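Local coordinates for beta-glucanase (PDB 4LE4), which probably hydrolyses beta-glucans as a fungal family GH131 glycoside hydrolase and binds the cello-oligosaccharide cellotriose, at residues E126-W131 with R144-G149; N10-S15 with V44-D49; I3-R8 with P84-A89. All coordinates share one frame; numbering follows the deposited sequence.

Contact 1. Residues E126-W131 with R144-G149; sequences ELKSGW and RWCVGG
Strands 126-129 and 144-147 run antiparallel with a marked twist, their axes 131° apart in direction, with E126 opposite C146 and K128 opposite R144 as hydrogen-bonded pairs and L127 opposite W145 as the non-hydrogen-bonded pair between them. Four backbone bonds close the ladder; C146 N to E126 O, at 2.9 Å, is almost straight, whereas E126 N reaches C146 O at a longer 3.3 Å. Beside the L127-W145 pair, L127 CA comes to 3.0 Å from R144 O in a CA-H...O contact. On the face of L127 and W145, L127 CD2 lies at the edge of the indole, near its plane and 3.9 Å from W145 CD1. CG of W145 is anti to the backbone N (chi1 173°), which sends the indole off the strand on this face; V147 CG2 covers one face of the ring toward the rim, and the ring also stacks with F178 of strand 175-182 in the other sheet. On the face of E126, K128, R144 and C146, K128 reaches diagonally to C146 of the neighbouring pair, CG and CD lying beside SG, K128 CD at 3.8 Å from C146 SG. The K128 chain is extended beyond CG, and its NZ forms a salt bridge with E114 and only a long one with E126. Water ties E126 OE2 to G149 N, and another accepts from K128 NZ. R144 NH2 bonds T151 OG1, while a water 2.8 Å from R144 NE lies in the guanidinium plane and also reaches G130 O. One apolar face turned to the opposing sheet and one polar, hydrated face are characteristic of a strand pair in an antiparallel beta-sandwich, here of the concanavalin clan.

Contact 2. Residues N10-S15 with V44-D49; sequences NDMTSS and VNLSPD
S15 carries the direct polar link to strand 44-47: its OG donates to V44 O at 2.7 Å, approaching from above the carbonyl plane, 41° out of it. With OG between the backbone N and the carbonyl carbon (chi1 62°), the hydroxyl is held on the side facing V44 O. Beside this bond, S15 CB rests 4.1 Å from V44 CG1. The second foothold is L46, whose methyl CD1 presses on the backbone at the S14-S15 peptide, 3.5 Å from S14 C, and also reaches CB of M12 at 4.2 Å. An alanine in place of S15 would probably leave V44 O without its hydroxyl donor while the CB packing stayed. A water bridges the two backbones, accepting from S15 N (3.0 Å) and L46 N (2.9 Å). V44 O and L46 N belong to the side of an edge strand turned from its sheet partner: N45 and S47 make their backbone bonds to K63 and G61 of strand 61-66, so the loop 10-15 borders the sheet of the beta-sandwich through one hydroxyl bond, one water and the leucine packing, not as a further strand. The loop has its own ties. R59 NH2 bonds M12 O, N10 clasps the backbone of G57 and R59 through its amide, and D17 accepts from T13 N.

Contact 3. Residues I3-R8 with P84-A89; sequences ILWDGR and PQTTAA
W5 packs against P84 and T86 in a mainly apolar contact at one end of the sandwich, where strand 2-6 of one sheet meets the loop leaving strand 78-84 of the other. The two side chains W5 and P84 cross at about a right angle; P84 CB lies over the centre of the six-membered ring, 3.7 Å from its centroid and 18° off the normal, a CH-pi contact. With CG anti to the backbone N (chi1 167°), the indole leaves the strand toward P84. G7 N lies over the opposite face toward the rim, while NE1 is bonded to P29 O and the ring of Y30 meets the indole edge-to-face. T86 CB approaches W5 CD1 obliquely at 3.7 Å. Nearby, L4 CB meets A88 CB at 3.9 Å, and a water donates to L4 O and bonds T86 OG1. That hydroxyl oxygen, T86 OG1, also accepts from A88 N at 2.9 Å, an ST turn that shapes the loop as it passes L4. L4 and W5 both face I231 of strand 222-233, the classic beta bulge, here at a corner of the chain beside which a tryptophan bridges the two sheets of a beta-sandwich.

Contact 1 is the buried one, a strand pair within one sheet; contacts 2 and 3 are only partly buried and set loops against strands. They lie on the far side of the chain's centre from contact 1, centre to centre about 27 Å and about 24 Å from it. Contacts 2 and 3 are neighbours: segments 3-8 and 10-15 nearly adjoin in sequence, contact 2 is nested wholly inside the loop that contact 3 closes, and both reach the sheet containing strands 2-6 and 44-47. Chemistry follows place: a backbone ladder in contact 1, one hydroxyl bond and a water at a sheet edge in contact 2, ring-on-proline packing between sheets in contact 3.

Contact 1. Residues E126-W131 with R144-G149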
ATOM      1  N   GLU A 126       0.633  -9.180   1.712  1.00  8.50           N
ATOM      2  CA  GLU A 126       1.316  -7.978   1.206  1.00  8.96           C
ATOM      3  C   GLU A 126       1.446  -8.143  -0.304  1.00  9.28           C
ATOM      4  O   GLU A 126       1.094  -9.205  -0.856  1.00  8.07           O
ATOM      5  CB  GLU A 126       2.736  -7.952   1.786  1.00  9.96           C
ATOM      6  CG  GLU A 126       3.619  -9.164   1.304  1.00  8.35           C
ATOM      7  CD  GLU A 126       4.852  -9.425   2.173  1.00 15.67           C
ATOM      8  OE1 GLU A 126       5.475  -8.442   2.594  1.00 15.68           O
ATOM      9  OE2 GLU A 126       5.230 -10.615   2.416  1.00 14.99           O
ATOM     10  N   LEU A 127       1.919  -7.090  -0.988  1.00  7.70           N
ATOM     11  CA  LEU A 127       2.253  -7.245  -2.399  1.00  9.11           C
ATOM     12  C   LEU A 127       3.789  -7.258  -2.389  1.00  9.31           C
ATOM     13  O   LEU A 127       4.417  -6.795  -1.429  1.00 10.15           O
ATOM     14  CB  LEU A 127       1.789  -6.063  -3.269  1.00  9.92           C
ATOM     15  CG  LEU A 127       0.290  -5.781  -3.295  1.00  9.72           C
ATOM     16  CD1 LEU A 127       0.028  -4.660  -4.329  1.00  6.88           C
ATOM     17  CD2 LEU A 127      -0.504  -7.030  -3.619  1.00 11.31           C
ATOM     18  N   LYS A 128       4.377  -7.814  -3.444  1.00  8.42           N
ATOM     19  CA  LYS A 128       5.820  -7.818  -3.585  1.00  8.47           C
ATOM     20  C   LYS A 128       6.138  -7.543  -5.026  1.00  8.01           C
ATOM     21  O   LYS A 128       5.319  -7.747  -5.921  1.00 10.68           O
ATOM     22  CB  LYS A 128       6.424  -9.176  -3.209  1.00  7.21           C
ATOM     23  CG  LYS A 128       6.398  -9.454  -1.719  1.00 12.36           C
ATOM     24  CD  LYS A 128       7.273 -10.663  -1.390  1.00 13.94           C
ATOM     25  CE  LYS A 128       7.354 -10.855   0.120  1.00 16.90           C
ATOM     26  NZ  LYS A 128       8.400 -11.841   0.491  1.00 16.62           N
ATOM     27  N   SER A 129       7.349  -7.061  -5.265  1.00  9.70           N
ATOM     28  CA  SER A 129       7.767  -6.825  -6.620  1.00 10.90           C
ATOM     29  C   SER A 129       9.297  -6.983  -6.640  1.00 10.83           C
ATOM     30  O   SER A 129       9.948  -6.979  -5.587  1.00  9.95           O
ATOM     31  CB  SER A 129       7.360  -5.415  -7.085  1.00  9.56           C
ATOM     32  OG  SER A 129       8.207  -4.404  -6.535  1.00 14.94           O
ATOM     33  N   GLY A 130       9.844  -7.105  -7.841  1.00 10.94           N
ATOM     34  CA  GLY A 130      11.280  -7.243  -7.971  1.00 12.68           C
ATOM     35  C   GLY A 130      11.792  -8.667  -7.838  1.00 12.96           C
ATOM     36  O   GLY A 130      11.040  -9.610  -7.694  1.00 14.30           O
ATOM     37  N   TRP A 131      13.108  -8.789  -7.930  1.00 14.04           N
ATOM     38  CA  TRP A 131      13.814 -10.059  -7.870  1.00 15.70           C
ATOM     39  C   TRP A 131      13.839 -10.544  -6.432  1.00 15.71           C
ATOM     40  O   TRP A 131      14.498  -9.974  -5.589  1.00 16.96           O
ATOM     41  CB  TRP A 131      15.214  -9.818  -8.456  1.00 16.58           C
ATOM     42  CG  TRP A 131      16.138 -10.967  -8.460  1.00 18.59           C
ATOM     43  CD1 TRP A 131      15.860 -12.273  -8.137  1.00 18.85           C
ATOM     44  CD2 TRP A 131      17.522 -10.919  -8.798  1.00 17.68           C
ATOM     45  NE1 TRP A 131      17.005 -13.040  -8.251  1.00 18.00           N
ATOM     46  CE2 TRP A 131      18.037 -12.236  -8.656  1.00 19.58           C
ATOM     47  CE3 TRP A 131      18.384  -9.893  -9.209  1.00 18.40           C
ATOM     48  CZ2 TRP A 131      19.388 -12.545  -8.912  1.00 18.17           C
ATOM     49  CZ3 TRP A 131      19.716 -10.202  -9.463  1.00 19.29           C
ATOM     50  CH2 TRP A 131      20.201 -11.519  -9.310  1.00 18.11           C
ATOM     51  N   ARG A 144       3.171  -9.004  -7.344  1.00  9.09           N
ATOM     52  CA  ARG A 144       2.594 -10.231  -6.780  1.00 10.22           C
ATOM     53  C   ARG A 144       1.808  -9.973  -5.518  1.00  8.98           C
ATOM     54  O   ARG A 144       2.128  -9.070  -4.748  1.00 10.16           O
ATOM     55  CB  ARG A 144       3.712 -11.175  -6.350  1.00 12.47           C
ATOM     56  CG  ARG A 144       4.749 -11.516  -7.407  1.00 18.00           C
ATOM     57  CD  ARG A 144       6.059 -11.839  -6.695  1.00 19.33           C
ATOM     58  NE  ARG A 144       7.138 -12.273  -7.584  1.00 22.37           N
ATOM     59  CZ  ARG A 144       7.409 -13.548  -7.866  1.00 25.12           C
ATOM     60  NH1 ARG A 144       8.427 -13.850  -8.671  1.00 28.04           N
ATOM     61  NH2 ARG A 144       6.662 -14.527  -7.361  1.00 23.56           N
ATOM     62  N   TRP A 145       0.808 -10.808  -5.291  1.00  7.69           N
ATOM     63  CA  TRP A 145       0.062 -10.760  -4.043  1.00  8.22           C
ATOM     64  C   TRP A 145       0.531 -12.024  -3.317  1.00  8.40           C
ATOM     65  O   TRP A 145       0.434 -13.115  -3.867  1.00  8.71           O
ATOM     66  CB  TRP A 145      -1.440 -10.846  -4.289  1.00  8.93           C
ATOM     67  CG  TRP A 145      -2.198 -10.964  -3.000  1.00 10.96           C
ATOM     68  CD1 TRP A 145      -2.214 -10.069  -1.956  1.00 12.18           C
ATOM     69  CD2 TRP A 145      -3.053 -12.054  -2.611  1.00 10.85           C
ATOM     70  NE1 TRP A 145      -3.031 -10.543  -0.951  1.00 10.43           N
ATOM     71  CE2 TRP A 145      -3.555 -11.751  -1.326  1.00 11.58           C
ATOM     72  CE3 TRP A 145      -3.434 -13.253  -3.226  1.00 12.33           C
ATOM     73  CZ2 TRP A 145      -4.433 -12.613  -0.635  1.00 10.53           C
ATOM     74  CZ3 TRP A 145      -4.305 -14.123  -2.540  1.00 11.26           C
ATOM     75  CH2 TRP A 145      -4.791 -13.788  -1.260  1.00  9.65           C
ATOM     76  N   CYS A 146       1.023 -11.875  -2.097  1.00  9.53           N
ATOM     77  CA  CYS A 146       1.527 -12.990  -1.308  1.00 10.25           C
ATOM     78  C   CYS A 146       0.712 -13.173  -0.027  1.00 10.51           C
ATOM     79  O   CYS A 146       0.119 -12.207   0.507  1.00  7.96           O
ATOM     80  CB  CYS A 146       2.973 -12.726  -0.897  1.00 11.22           C
ATOM     81  SG  CYS A 146       4.040 -12.511  -2.325  1.00 16.82           S
ATOM     82  N   VAL A 147       0.698 -14.423   0.442  1.00  9.81           N
ATOM     83  CA  VAL A 147       0.036 -14.798   1.692  1.00  9.46           C
ATOM     84  C   VAL A 147       1.056 -15.686   2.395  1.00 11.78           C
ATOM     85  O   VAL A 147       1.482 -16.704   1.842  1.00 10.95           O
ATOM     86  CB  VAL A 147      -1.278 -15.601   1.462  1.00 11.34           C
ATOM     87  CG1 VAL A 147      -1.868 -16.003   2.813  1.00 11.85           C
ATOM     88  CG2 VAL A 147      -2.264 -14.759   0.669  1.00 13.53           C
ATOM     89  N   GLY A 148       1.481 -15.272   3.580  1.00 11.19           N
ATOM     90  CA  GLY A 148       2.485 -16.042   4.297  1.00 13.89           C
ATOM     91  C   GLY A 148       3.777 -16.148   3.506  1.00 13.98           C
ATOM     92  O   GLY A 148       4.524 -17.120   3.629  1.00 14.14           O
ATOM     93  N   GLY A 149       4.036 -15.159   2.659  1.00 13.55           N
ATOM     94  CA  GLY A 149       5.254 -15.180   1.861  1.00 13.70           C
ATOM     95  C   GLY A 149       5.177 -15.916   0.523  1.00 12.80           C
ATOM     96  O   GLY A 149       6.052 -15.753  -0.337  1.00 14.10           O
TER
HETATM   97  O   HOH W   1       3.108 -12.535   2.578  1.00  9.60           O
HETATM   98  O   HOH W   2       8.248 -14.505  -0.436  1.00 31.10           O
HETATM   99  O   HOH W   3       8.315  -9.913  -8.487  1.00 17.55           O
HETATM  100  O   HOH W   4      11.240 -12.533  -8.777  1.00 20.67           O

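Contact 2. Residues N10-S15 with V44-D49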
ATOM      1  N   ASN A  10      -8.184  13.150   2.091  1.00 13.58           N
ATOM      2  CA  ASN A  10      -9.153  14.181   1.719  1.00 15.15           C
ATOM      3  C   ASN A  10      -9.248  15.416   2.602  1.00 16.88           C
ATOM      4  O   ASN A  10      -9.653  16.473   2.109  1.00 17.76           O
ATOM      5  CB  ASN A  10     -10.545  13.575   1.521  1.00 13.96           C
ATOM      6  CG  ASN A  10     -10.646  12.760   0.258  1.00 13.80           C
ATOM      7  OD1 ASN A  10      -9.913  12.985  -0.719  1.00 14.70           O
ATOM      8  ND2 ASN A  10     -11.580  11.833   0.245  1.00 14.62           N
ATOM      9  N   ASP A  11      -8.869  15.299   3.870  1.00 15.69           N
ATOM     10  CA  ASP A  11      -8.887  16.449   4.767  1.00 19.31           C
ATOM     11  C   ASP A  11      -7.505  17.098   4.909  1.00 17.44           C
ATOM     12  O   ASP A  11      -7.313  17.980   5.744  1.00 16.58           O
ATOM     13  CB  ASP A  11      -9.428  16.051   6.143  1.00 21.28           C
ATOM     14  CG  ASP A  11     -10.944  15.905   6.154  1.00 29.06           C
ATOM     15  OD1 ASP A  11     -11.583  16.092   5.097  1.00 33.31           O
ATOM     16  OD2 ASP A  11     -11.520  15.605   7.234  1.00 34.85           O
ATOM     17  N   MET A  12      -6.539  16.666   4.104  1.00 16.31           N
ATOM     18  CA  MET A  12      -5.207  17.259   4.147  1.00 16.68           C
ATOM     19  C   MET A  12      -5.006  18.158   2.958  1.00 16.40           C
ATOM     20  O   MET A  12      -5.470  17.866   1.856  1.00 17.39           O
ATOM     21  CB  MET A  12      -4.104  16.212   4.070  1.00 16.08           C
ATOM     22  CG  MET A  12      -3.930  15.432   5.328  1.00 18.57           C
ATOM     23  SD  MET A  12      -2.500  14.351   5.111  1.00 21.13           S
ATOM     24  CE  MET A  12      -2.998  13.065   6.206  1.00 21.50           C
ATOM     25  N   THR A  13      -4.285  19.245   3.177  1.00 15.44           N
ATOM     26  CA  THR A  13      -3.984  20.145   2.093  1.00 15.67           C
ATOM     27  C   THR A  13      -2.724  19.690   1.367  1.00 13.74           C
ATOM     28  O   THR A  13      -2.660  19.733   0.143  1.00 14.59           O
ATOM     29  CB  THR A  13      -3.828  21.554   2.639  1.00 15.33           C
ATOM     30  OG1 THR A  13      -5.113  21.964   3.129  1.00 16.09           O
ATOM     31  CG2 THR A  13      -3.327  22.528   1.563  1.00 16.63           C
ATOM     32  N   SER A  14      -1.757  19.198   2.132  1.00 13.19           N
ATOM     33  CA  SER A  14      -0.475  18.763   1.578  1.00 13.10           C
ATOM     34  C   SER A  14       0.114  17.709   2.534  1.00 12.49           C
ATOM     35  O   SER A  14      -0.401  17.510   3.617  1.00 11.50           O
ATOM     36  CB  SER A  14       0.482  19.953   1.476  1.00 13.69           C
ATOM     37  OG  SER A  14       1.074  20.254   2.733  1.00 16.09           O
ATOM     38  N   SER A  15       1.201  17.056   2.137  1.00 13.16           N
ATOM     39  CA  SER A  15       1.805  16.034   2.989  1.00 12.05           C
ATOM     40  C   SER A  15       2.411  16.587   4.276  1.00 12.48           C
ATOM     41  O   SER A  15       2.745  15.819   5.189  1.00 12.90           O
ATOM     42  CB  SER A  15       2.866  15.256   2.202  1.00 12.05           C
ATOM     43  OG  SER A  15       3.903  16.120   1.782  1.00 12.86           O
ATOM     44  N   VAL A  44       6.989  11.946   0.828  1.00  8.77           N
ATOM     45  CA  VAL A  44       5.578  11.861   0.541  1.00  8.85           C
ATOM     46  C   VAL A  44       5.113  13.212  -0.023  1.00  9.54           C
ATOM     47  O   VAL A  44       5.387  14.237   0.568  1.00  9.66           O
ATOM     48  CB  VAL A  44       4.784  11.575   1.831  1.00 10.22           C
ATOM     49  CG1 VAL A  44       3.311  11.294   1.470  1.00 11.07           C
ATOM     50  CG2 VAL A  44       5.380  10.364   2.574  1.00 12.16           C
ATOM     51  N   ASN A  45       4.435  13.185  -1.156  1.00 10.11           N
ATOM     52  CA  ASN A  45       3.914  14.416  -1.757  1.00 12.47           C
ATOM     53  C   ASN A  45       2.548  14.113  -2.314  1.00 11.58           C
ATOM     54  O   ASN A  45       2.350  13.067  -2.928  1.00 12.94           O
ATOM     55  CB  ASN A  45       4.842  14.920  -2.869  1.00 11.86           C
ATOM     56  CG  ASN A  45       6.166  15.418  -2.337  1.00 14.88           C
ATOM     57  OD1 ASN A  45       7.165  14.686  -2.307  1.00 17.18           O
ATOM     58  ND2 ASN A  45       6.182  16.660  -1.890  1.00 11.26           N
ATOM     59  N   LEU A  46       1.597  15.032  -2.113  1.00 10.32           N
ATOM     60  CA  LEU A  46       0.238  14.824  -2.585  1.00  9.77           C
ATOM     61  C   LEU A  46      -0.052  15.696  -3.800  1.00 11.35           C
ATOM     62  O   LEU A  46       0.450  16.827  -3.901  1.00 12.17           O
ATOM     63  CB  LEU A  46      -0.777  15.208  -1.499  1.00  9.69           C
ATOM     64  CG  LEU A  46      -0.588  14.644  -0.093  1.00 11.53           C
ATOM     65  CD1 LEU A  46      -1.652  15.205   0.866  1.00 13.36           C
ATOM     66  CD2 LEU A  46      -0.689  13.106  -0.168  1.00 11.45           C
ATOM     67  N   SER A  47      -0.872  15.169  -4.699  1.00 10.76           N
ATOM     68  CA  SER A  47      -1.293  15.884  -5.893  1.00 11.45           C
ATOM     69  C   SER A  47      -2.424  15.152  -6.585  1.00 13.32           C
ATOM     70  O   SER A  47      -2.534  13.918  -6.509  1.00 12.33           O
ATOM     71  CB  SER A  47      -0.120  16.050  -6.872  1.00 13.57           C
ATOM     72  OG  SER A  47      -0.562  16.610  -8.097  1.00 14.47           O
ATOM     73  N   PRO A  48      -3.320  15.906  -7.238  1.00 14.76           N
ATOM     74  CA  PRO A  48      -4.430  15.299  -7.961  1.00 15.44           C
ATOM     75  C   PRO A  48      -3.832  14.501  -9.116  1.00 15.82           C
ATOM     76  O   PRO A  48      -4.466  13.610  -9.656  1.00 15.75           O
ATOM     77  CB  PRO A  48      -5.217  16.511  -8.475  1.00 17.42           C
ATOM     78  CG  PRO A  48      -4.909  17.570  -7.462  1.00 18.19           C
ATOM     79  CD  PRO A  48      -3.423  17.377  -7.273  1.00 16.76           C
ATOM     80  N   ASP A  49      -2.589  14.814  -9.488  1.00 15.92           N
ATOM     81  CA  ASP A  49      -1.971  14.124 -10.596  1.00 15.97           C
ATOM     82  C   ASP A  49      -1.416  12.776 -10.189  1.00 15.22           C
ATOM     83  O   ASP A  49      -0.993  12.013 -11.035  1.00 16.05           O
ATOM     84  CB  ASP A  49      -0.819  14.942 -11.197  1.00 19.94           C
ATOM     85  CG  ASP A  49      -1.246  16.364 -11.618  1.00 26.66           C
ATOM     86  OD1 ASP A  49      -2.441  16.580 -11.904  1.00 28.71           O
ATOM     87  OD2 ASP A  49      -0.369  17.257 -11.676  1.00 29.30           O
TER
HETATM   88  O   HOH W   5       1.891  17.511  -0.736  1.00 12.47           O

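Contact 3. Residues I3-R8 with P84-A89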
ATOM      1  N   ILE A   3     -17.284   2.712   6.187  1.00 21.36           N
ATOM      2  CA  ILE A   3     -15.858   3.029   6.211  1.00 19.31           C
ATOM      3  C   ILE A   3     -15.407   3.094   7.651  1.00 18.72           C
ATOM      4  O   ILE A   3     -15.896   3.942   8.406  1.00 19.94           O
ATOM      5  CB  ILE A   3     -15.556   4.389   5.579  1.00 18.52           C
ATOM      6  CG1 ILE A   3     -15.908   4.345   4.100  1.00 19.70           C
ATOM      7  CG2 ILE A   3     -14.067   4.756   5.813  1.00 19.39           C
ATOM      8  CD1 ILE A   3     -15.806   5.706   3.391  1.00 22.44           C
ATOM      9  N   LEU A   4     -14.477   2.222   8.034  1.00 15.22           N
ATOM     10  CA  LEU A   4     -13.964   2.208   9.396  1.00 13.86           C
ATOM     11  C   LEU A   4     -12.861   3.236   9.544  1.00 14.39           C
ATOM     12  O   LEU A   4     -12.712   3.867  10.588  1.00 15.41           O
ATOM     13  CB  LEU A   4     -13.379   0.836   9.745  1.00 14.21           C
ATOM     14  CG  LEU A   4     -14.328  -0.355   9.751  1.00 13.90           C
ATOM     15  CD1 LEU A   4     -13.550  -1.614  10.081  1.00 14.37           C
ATOM     16  CD2 LEU A   4     -15.415  -0.121  10.794  1.00 14.12           C
ATOM     17  N   TRP A   5     -12.060   3.382   8.496  1.00 12.59           N
ATOM     18  CA  TRP A   5     -10.966   4.336   8.528  1.00 11.73           C
ATOM     19  C   TRP A   5     -10.698   4.801   7.096  1.00 12.17           C
ATOM     20  O   TRP A   5     -10.720   4.011   6.152  1.00 11.17           O
ATOM     21  CB  TRP A   5      -9.718   3.695   9.146  1.00 10.68           C
ATOM     22  CG  TRP A   5      -8.454   4.501   8.926  1.00  9.74           C
ATOM     23  CD1 TRP A   5      -7.972   5.512   9.701  1.00 12.18           C
ATOM     24  CD2 TRP A   5      -7.510   4.322   7.858  1.00  8.77           C
ATOM     25  NE1 TRP A   5      -6.770   5.976   9.191  1.00 10.49           N
ATOM     26  CE2 TRP A   5      -6.470   5.259   8.056  1.00 10.64           C
ATOM     27  CE3 TRP A   5      -7.443   3.451   6.758  1.00 11.16           C
ATOM     28  CZ2 TRP A   5      -5.358   5.358   7.186  1.00  8.64           C
ATOM     29  CZ3 TRP A   5      -6.312   3.549   5.872  1.00  9.89           C
ATOM     30  CH2 TRP A   5      -5.304   4.496   6.111  1.00  8.56           C
ATOM     31  N   ASP A   6     -10.503   6.108   6.953  1.00 12.67           N
ATOM     32  CA  ASP A   6     -10.283   6.736   5.656  1.00 14.23           C
ATOM     33  C   ASP A   6      -8.846   7.250   5.520  1.00 13.86           C
ATOM     34  O   ASP A   6      -8.417   8.171   6.239  1.00 13.07           O
ATOM     35  CB  ASP A   6     -11.254   7.907   5.494  1.00 13.79           C
ATOM     36  CG  ASP A   6     -11.472   8.290   4.056  1.00 18.16           C
ATOM     37  OD1 ASP A   6     -10.508   8.164   3.259  1.00 14.51           O
ATOM     38  OD2 ASP A   6     -12.601   8.749   3.722  1.00 16.95           O
ATOM     39  N   GLY A   7      -8.108   6.678   4.566  1.00 11.68           N
ATOM     40  CA  GLY A   7      -6.745   7.117   4.395  1.00 11.67           C
ATOM     41  C   GLY A   7      -6.562   7.777   3.050  1.00 10.52           C
ATOM     42  O   GLY A   7      -5.460   7.772   2.518  1.00 10.07           O
ATOM     43  N   ARG A   8      -7.617   8.388   2.522  1.00  9.02           N
ATOM     44  CA  ARG A   8      -7.519   9.007   1.218  1.00 11.62           C
ATOM     45  C   ARG A   8      -6.947  10.416   1.149  1.00 10.28           C
ATOM     46  O   ARG A   8      -6.861  10.966   0.070  1.00 12.32           O
ATOM     47  CB  ARG A   8      -8.874   8.926   0.532  1.00 12.34           C
ATOM     48  CG  ARG A   8      -9.167   7.476   0.160  1.00 11.87           C
ATOM     49  CD  ARG A   8     -10.525   7.284  -0.395  1.00 12.83           C
ATOM     50  NE  ARG A   8     -11.607   7.600   0.537  1.00 12.61           N
ATOM     51  CZ  ARG A   8     -12.891   7.533   0.204  1.00 13.95           C
ATOM     52  NH1 ARG A   8     -13.834   7.826   1.097  1.00 16.12           N
ATOM     53  NH2 ARG A   8     -13.237   7.188  -1.031  1.00 16.13           N
ATOM     54  N   PRO A  84      -2.132   3.392   9.592  1.00  9.82           N
ATOM     55  CA  PRO A  84      -3.413   3.984   9.967  1.00 11.60           C
ATOM     56  C   PRO A  84      -3.428   4.366  11.455  1.00 12.27           C
ATOM     57  O   PRO A  84      -2.970   3.592  12.313  1.00 11.01           O
ATOM     58  CB  PRO A  84      -4.426   2.865   9.678  1.00 10.70           C
ATOM     59  CG  PRO A  84      -3.763   2.087   8.572  1.00  9.21           C
ATOM     60  CD  PRO A  84      -2.315   2.048   9.042  1.00  8.10           C
ATOM     61  N   GLN A  85      -3.936   5.571  11.738  1.00 12.35           N
ATOM     62  CA  GLN A  85      -4.084   6.065  13.120  1.00 13.13           C
ATOM     63  C   GLN A  85      -5.596   5.972  13.291  1.00 13.76           C
ATOM     64  O   GLN A  85      -6.325   6.762  12.689  1.00 14.76           O
ATOM     65  CB  GLN A  85      -3.659   7.530  13.259  1.00 16.03           C
ATOM     66  CG  GLN A  85      -3.960   8.112  14.648  1.00 15.74           C
ATOM     67  CD  GLN A  85      -3.291   7.303  15.729  1.00 16.47           C
ATOM     68  OE1 GLN A  85      -2.057   7.231  15.789  1.00 14.60           O
ATOM     69  NE2 GLN A  85      -4.097   6.663  16.592  1.00 17.42           N
ATOM     70  N   THR A  86      -6.041   5.002  14.077  1.00 14.36           N
ATOM     71  CA  THR A  86      -7.472   4.750  14.272  1.00 17.90           C
ATOM     72  C   THR A  86      -7.779   3.952  15.556  1.00 18.64           C
ATOM     73  O   THR A  86      -6.926   3.250  16.113  1.00 17.75           O
ATOM     74  CB  THR A  86      -8.035   3.947  13.050  1.00 19.22           C
ATOM     75  OG1 THR A  86      -9.425   3.659  13.225  1.00 19.05           O
ATOM     76  CG2 THR A  86      -7.297   2.619  12.899  1.00 20.84           C
ATOM     77  N   THR A  87      -9.026   4.078  16.006  1.00 21.33           N
ATOM     78  CA  THR A  87      -9.515   3.349  17.161  1.00 22.80           C
ATOM     79  C   THR A  87     -10.542   2.334  16.645  1.00 23.21           C
ATOM     80  O   THR A  87     -11.089   1.550  17.406  1.00 23.93           O
ATOM     81  CB  THR A  87     -10.224   4.288  18.181  1.00 24.39           C
ATOM     82  OG1 THR A  87     -11.351   4.903  17.549  1.00 23.57           O
ATOM     83  CG2 THR A  87      -9.275   5.377  18.660  1.00 24.66           C
ATOM     84  N   ALA A  88     -10.812   2.353  15.345  1.00 22.33           N
ATOM     85  CA  ALA A  88     -11.780   1.428  14.775  1.00 21.34           C
ATOM     86  C   ALA A  88     -11.233  -0.000  14.819  1.00 21.37           C
ATOM     87  O   ALA A  88     -10.022  -0.201  14.778  1.00 22.65           O
ATOM     88  CB  ALA A  88     -12.107   1.845  13.333  1.00 20.77           C
ATOM     89  N   ALA A  89     -12.128  -0.980  14.900  1.00 20.17           N
ATOM     90  CA  ALA A  89     -11.755  -2.395  14.961  1.00 21.98           C
ATOM     91  C   ALA A  89     -11.408  -2.952  13.564  1.00 22.14           C
ATOM     92  O   ALA A  89     -12.098  -3.823  13.019  1.00 23.61           O
ATOM     93  CB  ALA A  89     -12.908  -3.213  15.582  1.00 22.96           C
TER
HETATM   94  O   HOH W   6     -10.704   5.980  12.018  1.00 27.99           O